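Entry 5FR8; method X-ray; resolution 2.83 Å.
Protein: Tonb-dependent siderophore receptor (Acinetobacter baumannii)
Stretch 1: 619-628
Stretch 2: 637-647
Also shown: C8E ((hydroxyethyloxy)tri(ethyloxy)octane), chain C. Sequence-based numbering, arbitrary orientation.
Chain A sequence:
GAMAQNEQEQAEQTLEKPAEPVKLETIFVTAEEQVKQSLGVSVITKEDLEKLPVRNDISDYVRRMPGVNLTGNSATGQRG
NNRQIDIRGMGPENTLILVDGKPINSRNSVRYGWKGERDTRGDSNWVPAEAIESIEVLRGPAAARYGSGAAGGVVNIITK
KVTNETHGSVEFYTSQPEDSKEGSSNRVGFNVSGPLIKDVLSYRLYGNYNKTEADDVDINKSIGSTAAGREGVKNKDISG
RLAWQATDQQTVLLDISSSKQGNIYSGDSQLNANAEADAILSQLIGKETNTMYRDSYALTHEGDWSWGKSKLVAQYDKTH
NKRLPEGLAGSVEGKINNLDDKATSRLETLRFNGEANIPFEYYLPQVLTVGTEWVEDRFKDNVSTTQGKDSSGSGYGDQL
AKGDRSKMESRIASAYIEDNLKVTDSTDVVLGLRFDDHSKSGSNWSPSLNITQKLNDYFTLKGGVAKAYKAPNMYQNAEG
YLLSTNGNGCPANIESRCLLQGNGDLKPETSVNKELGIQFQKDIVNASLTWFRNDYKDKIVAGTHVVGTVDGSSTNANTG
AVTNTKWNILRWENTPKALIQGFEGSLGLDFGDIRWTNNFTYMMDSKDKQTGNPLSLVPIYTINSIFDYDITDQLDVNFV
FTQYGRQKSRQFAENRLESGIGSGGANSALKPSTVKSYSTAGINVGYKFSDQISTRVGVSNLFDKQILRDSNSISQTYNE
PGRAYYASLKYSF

Stretch 1 (619-628) PIYTINSIFD
Stretch 2 (637-647) VNFVFTQYGRQ

The strand ending at Asp 628 and strand 637-644 run antiparallel at 173°, with extended backbones (phi near -130°, psi near 135°) and axes 4.6 Å apart at closest approach; 976 Å² is buried, both sides summed. Ile 623, Ser 625 and Phe 627 form the hydrogen-bonded pairs with Gln 643, Phe 641 and Phe 639, each through two N-to-O bonds, such as Ile 623 N to Gln 643 O at 2.8 Å. Alternating with them are the non-hydrogen-bonded pairs Thr 622-Tyr 644, Asn 624-Thr 642, Ile 626-Val 640 and Asp 628-Asn 638, whose side chains share the other face, where Thr 622, Asn 624, Val 640, Thr 642 and Tyr 644 are buried.

On that face, m rotamers let Thr 642 OG1 donate to Asn 624 OD1 (2.9 Å), and Asn 638, in t, brings ND2 to Asp 628 OD1 (3.0 Å). On the opposite face, Phe 627 and Phe 639 are both t, and Phe 627 CD2 meets Phe 639 CB at 3.6 Å, edge-on. Small Ser 625 leaves its OG 3.3 Å from detergent atom C8E C14; Phe 641 (t) lays a ring face against C8E.

Tyr 621 takes p (77°, chi2 80°), placing its ring over Gly 645 CA, 3.5 Å from the centroid. Glycine suits this site: an ideal CB would clash with Tyr 621 CD2 at 2.3 Å. Extended Gln 643 (t, t) donates from NE2 to Tyr 621 OH at 3.3 Å.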

# COMPACT_ATOMS: atom_id res chain seq x y z
N PRO A 619 2.31 -10.66 -11.98
CA PRO A 619 2.68 -11.27 -13.25
C PRO A 619 4.19 -11.53 -13.27
O PRO A 619 4.94 -10.79 -12.67
CB PRO A 619 2.27 -10.22 -14.29
CG PRO A 619 1.25 -9.37 -13.60
CD PRO A 619 1.69 -9.33 -12.17
N ILE A 620 4.62 -12.58 -13.95
CA ILE A 620 6.01 -12.92 -14.03
C ILE A 620 6.76 -11.84 -14.81
O ILE A 620 7.93 -11.55 -14.50
CB ILE A 620 6.21 -14.31 -14.67
CG1 ILE A 620 7.69 -14.69 -14.63
CG2 ILE A 620 5.70 -14.37 -16.09
CD1 ILE A 620 7.91 -16.12 -15.04
N TYR A 621 6.10 -11.23 -15.80
CA TYR A 621 6.62 -10.02 -16.45
C TYR A 621 5.51 -8.99 -16.66
O TYR A 621 4.32 -9.31 -16.68
CB TYR A 621 7.34 -10.35 -17.75
CG TYR A 621 6.44 -10.64 -18.93
CD1 TYR A 621 5.85 -9.61 -19.66
CD2 TYR A 621 6.21 -11.94 -19.36
CE1 TYR A 621 5.03 -9.87 -20.75
CE2 TYR A 621 5.40 -12.21 -20.45
CZ TYR A 621 4.81 -11.17 -21.13
OH TYR A 621 4.02 -11.45 -22.23
N THR A 622 5.91 -7.74 -16.77
CA THR A 622 4.98 -6.66 -17.03
C THR A 622 5.65 -5.60 -17.84
O THR A 622 6.65 -5.03 -17.38
CB THR A 622 4.57 -5.98 -15.73
OG1 THR A 622 4.03 -6.95 -14.82
CG2 THR A 622 3.54 -4.93 -16.01
N ILE A 623 5.12 -5.32 -19.04
CA ILE A 623 5.68 -4.31 -19.93
C ILE A 623 4.73 -3.12 -20.04
O ILE A 623 3.53 -3.31 -20.15
CB ILE A 623 5.88 -4.87 -21.33
CG1 ILE A 623 6.93 -5.96 -21.30
CG2 ILE A 623 6.32 -3.79 -22.31
CD1 ILE A 623 6.97 -6.74 -22.58
N ASN A 624 5.27 -1.91 -19.99
CA ASN A 624 4.44 -0.71 -20.10
C ASN A 624 4.96 0.23 -21.17
O ASN A 624 6.18 0.37 -21.34
CB ASN A 624 4.40 0.04 -18.78
CG ASN A 624 3.64 -0.70 -17.71
OD1 ASN A 624 2.42 -0.58 -17.57
ND2 ASN A 624 4.38 -1.49 -16.93
N SER A 625 4.03 0.85 -21.89
CA SER A 625 4.38 1.87 -22.87
C SER A 625 3.44 3.03 -22.77
O SER A 625 2.23 2.86 -22.82
CB SER A 625 4.28 1.32 -24.29
OG SER A 625 4.32 2.36 -25.26
N ILE A 626 4.01 4.22 -22.63
CA ILE A 626 3.23 5.43 -22.79
C ILE A 626 3.74 6.28 -24.00
O ILE A 626 4.95 6.43 -24.20
CB ILE A 626 3.20 6.27 -21.48
CG1 ILE A 626 2.86 5.38 -20.27
CG2 ILE A 626 2.15 7.35 -21.61
CD1 ILE A 626 4.06 4.88 -19.46
N PHE A 627 2.80 6.81 -24.78
CA PHE A 627 3.09 7.57 -25.99
C PHE A 627 2.41 8.94 -25.95
O PHE A 627 1.22 9.05 -25.63
CB PHE A 627 2.64 6.78 -27.22
CG PHE A 627 2.56 7.58 -28.50
CD1 PHE A 627 3.70 7.91 -29.21
CD2 PHE A 627 1.33 7.93 -29.03
CE1 PHE A 627 3.62 8.60 -30.41
CE2 PHE A 627 1.24 8.62 -30.22
CZ PHE A 627 2.38 8.96 -30.91
N ASP A 628 3.18 9.97 -26.28
CA ASP A 628 2.66 11.31 -26.31
C ASP A 628 3.03 12.01 -27.60
O ASP A 628 4.16 11.91 -28.08
CB ASP A 628 3.18 12.09 -25.11
CG ASP A 628 2.21 12.09 -23.97
OD1 ASP A 628 1.08 12.62 -24.13
OD2 ASP A 628 2.57 11.55 -22.92
N VAL A 637 -2.51 14.14 -28.26
CA VAL A 637 -3.03 12.78 -28.27
C VAL A 637 -2.11 11.94 -27.43
O VAL A 637 -0.91 12.19 -27.39
CB VAL A 637 -3.13 12.22 -29.69
CG1 VAL A 637 -1.80 12.39 -30.41
CG2 VAL A 637 -3.57 10.75 -29.70
N ASN A 638 -2.66 10.94 -26.75
CA ASN A 638 -1.89 10.15 -25.82
C ASN A 638 -2.29 8.68 -25.84
O ASN A 638 -3.47 8.38 -25.88
CB ASN A 638 -2.09 10.75 -24.42
CG ASN A 638 -1.50 9.89 -23.33
OD1 ASN A 638 -2.05 8.83 -22.98
ND2 ASN A 638 -0.37 10.32 -22.78
N PHE A 639 -1.31 7.78 -25.82
CA PHE A 639 -1.56 6.33 -25.97
C PHE A 639 -0.83 5.55 -24.90
O PHE A 639 0.33 5.85 -24.61
CB PHE A 639 -1.08 5.84 -27.35
CG PHE A 639 -1.33 4.38 -27.62
CD1 PHE A 639 -2.60 3.93 -27.94
CD2 PHE A 639 -0.29 3.46 -27.61
CE1 PHE A 639 -2.84 2.59 -28.23
CE2 PHE A 639 -0.51 2.13 -27.89
CZ PHE A 639 -1.79 1.69 -28.20
N VAL A 640 -1.50 4.54 -24.34
CA VAL A 640 -0.94 3.72 -23.25
C VAL A 640 -1.18 2.25 -23.58
O VAL A 640 -2.23 1.89 -24.14
CB VAL A 640 -1.54 4.10 -21.85
CG1 VAL A 640 -3.02 3.74 -21.79
CG2 VAL A 640 -0.79 3.44 -20.68
N PHE A 641 -0.22 1.41 -23.23
CA PHE A 641 -0.32 -0.03 -23.51
C PHE A 641 0.44 -0.77 -22.43
O PHE A 641 1.53 -0.36 -22.02
CB PHE A 641 0.25 -0.37 -24.88
CG PHE A 641 0.23 -1.84 -25.23
CD1 PHE A 641 -0.94 -2.44 -25.73
CD2 PHE A 641 1.39 -2.61 -25.16
CE1 PHE A 641 -0.95 -3.78 -26.09
CE2 PHE A 641 1.38 -3.96 -25.52
CZ PHE A 641 0.21 -4.54 -25.99
N THR A 642 -0.16 -1.83 -21.96
CA THR A 642 0.42 -2.58 -20.89
C THR A 642 0.23 -4.04 -21.22
O THR A 642 -0.81 -4.43 -21.73
CB THR A 642 -0.27 -2.25 -19.57
OG1 THR A 642 0.08 -0.92 -19.19
CG2 THR A 642 0.16 -3.21 -18.49
N GLN A 643 1.24 -4.83 -20.90
CA GLN A 643 1.26 -6.23 -21.25
C GLN A 643 1.70 -7.00 -20.01
O GLN A 643 2.72 -6.67 -19.37
CB GLN A 643 2.20 -6.42 -22.44
CG GLN A 643 2.56 -7.85 -22.79
CD GLN A 643 3.46 -7.92 -24.02
OE1 GLN A 643 3.90 -6.89 -24.53
NE2 GLN A 643 3.75 -9.13 -24.49
N TYR A 644 0.91 -8.01 -19.66
CA TYR A 644 1.15 -8.80 -18.47
C TYR A 644 1.42 -10.22 -18.89
O TYR A 644 0.60 -10.83 -19.56
CB TYR A 644 -0.10 -8.85 -17.58
CG TYR A 644 -0.67 -7.54 -17.12
CD1 TYR A 644 0.05 -6.70 -16.24
CD2 TYR A 644 -1.92 -7.15 -17.53
CE1 TYR A 644 -0.47 -5.48 -15.82
CE2 TYR A 644 -2.47 -5.94 -17.11
CZ TYR A 644 -1.74 -5.11 -16.26
OH TYR A 644 -2.28 -3.94 -15.86
N GLY A 645 2.56 -10.77 -18.47
CA GLY A 645 2.78 -12.21 -18.52
C GLY A 645 1.94 -12.94 -17.47
O GLY A 645 1.02 -12.36 -16.88
N ARG A 646 2.27 -14.20 -17.22
CA ARG A 646 1.38 -15.11 -16.50
C ARG A 646 1.45 -14.98 -14.97
O ARG A 646 2.53 -15.02 -14.35
CB ARG A 646 1.68 -16.56 -16.92
CG ARG A 646 1.85 -16.73 -18.43
CD ARG A 646 2.52 -18.05 -18.80
NE ARG A 646 1.55 -19.15 -18.87
CZ ARG A 646 1.50 -20.20 -18.04
NH1 ARG A 646 2.40 -20.33 -17.06
NH2 ARG A 646 0.56 -21.13 -18.20
N GLN A 647 0.26 -14.86 -14.36
CA GLN A 647 0.11 -14.77 -12.91
C GLN A 647 -0.19 -16.14 -12.34
O GLN A 647 -1.34 -16.61 -12.47
CB GLN A 647 -1.03 -13.81 -12.51
CG GLN A 647 -0.60 -12.36 -12.34
CD GLN A 647 -1.46 -11.57 -11.36
OE1 GLN A 647 -1.98 -12.09 -10.36
NE2 GLN A 647 -1.57 -10.27 -11.62
C1 C8E C . 14.99 -1.25 -22.18
C2 C8E C . 13.57 -1.62 -21.69
C3 C8E C . 12.41 -0.93 -22.44
C4 C8E C . 11.16 -1.82 -22.63
C5 C8E C . 10.29 -1.36 -23.83
C6 C8E C . 10.92 -1.65 -25.19
C7 C8E C . 9.95 -1.52 -26.37
C8 C8E C . 10.42 -0.54 -27.47
O9 C8E C . 9.24 0.06 -28.09
C10 C8E C . 9.49 1.40 -28.57
C11 C8E C . 8.26 1.98 -29.30
O12 C8E C . 7.04 1.77 -28.56
C13 C8E C . 5.84 1.87 -29.39
C14 C8E C . 4.57 1.99 -28.52
O15 C8E C . 3.36 1.77 -29.26
C16 C8E C . 2.88 0.39 -29.29
C17 C8E C . 2.52 -0.11 -30.72
O18 C8E C . 1.84 -1.38 -30.64
C19 C8E C . 0.47 -1.26 -30.14
C20 C8E C . -0.19 -2.57 -29.65
O21 C8E C . -1.65 -2.60 -29.77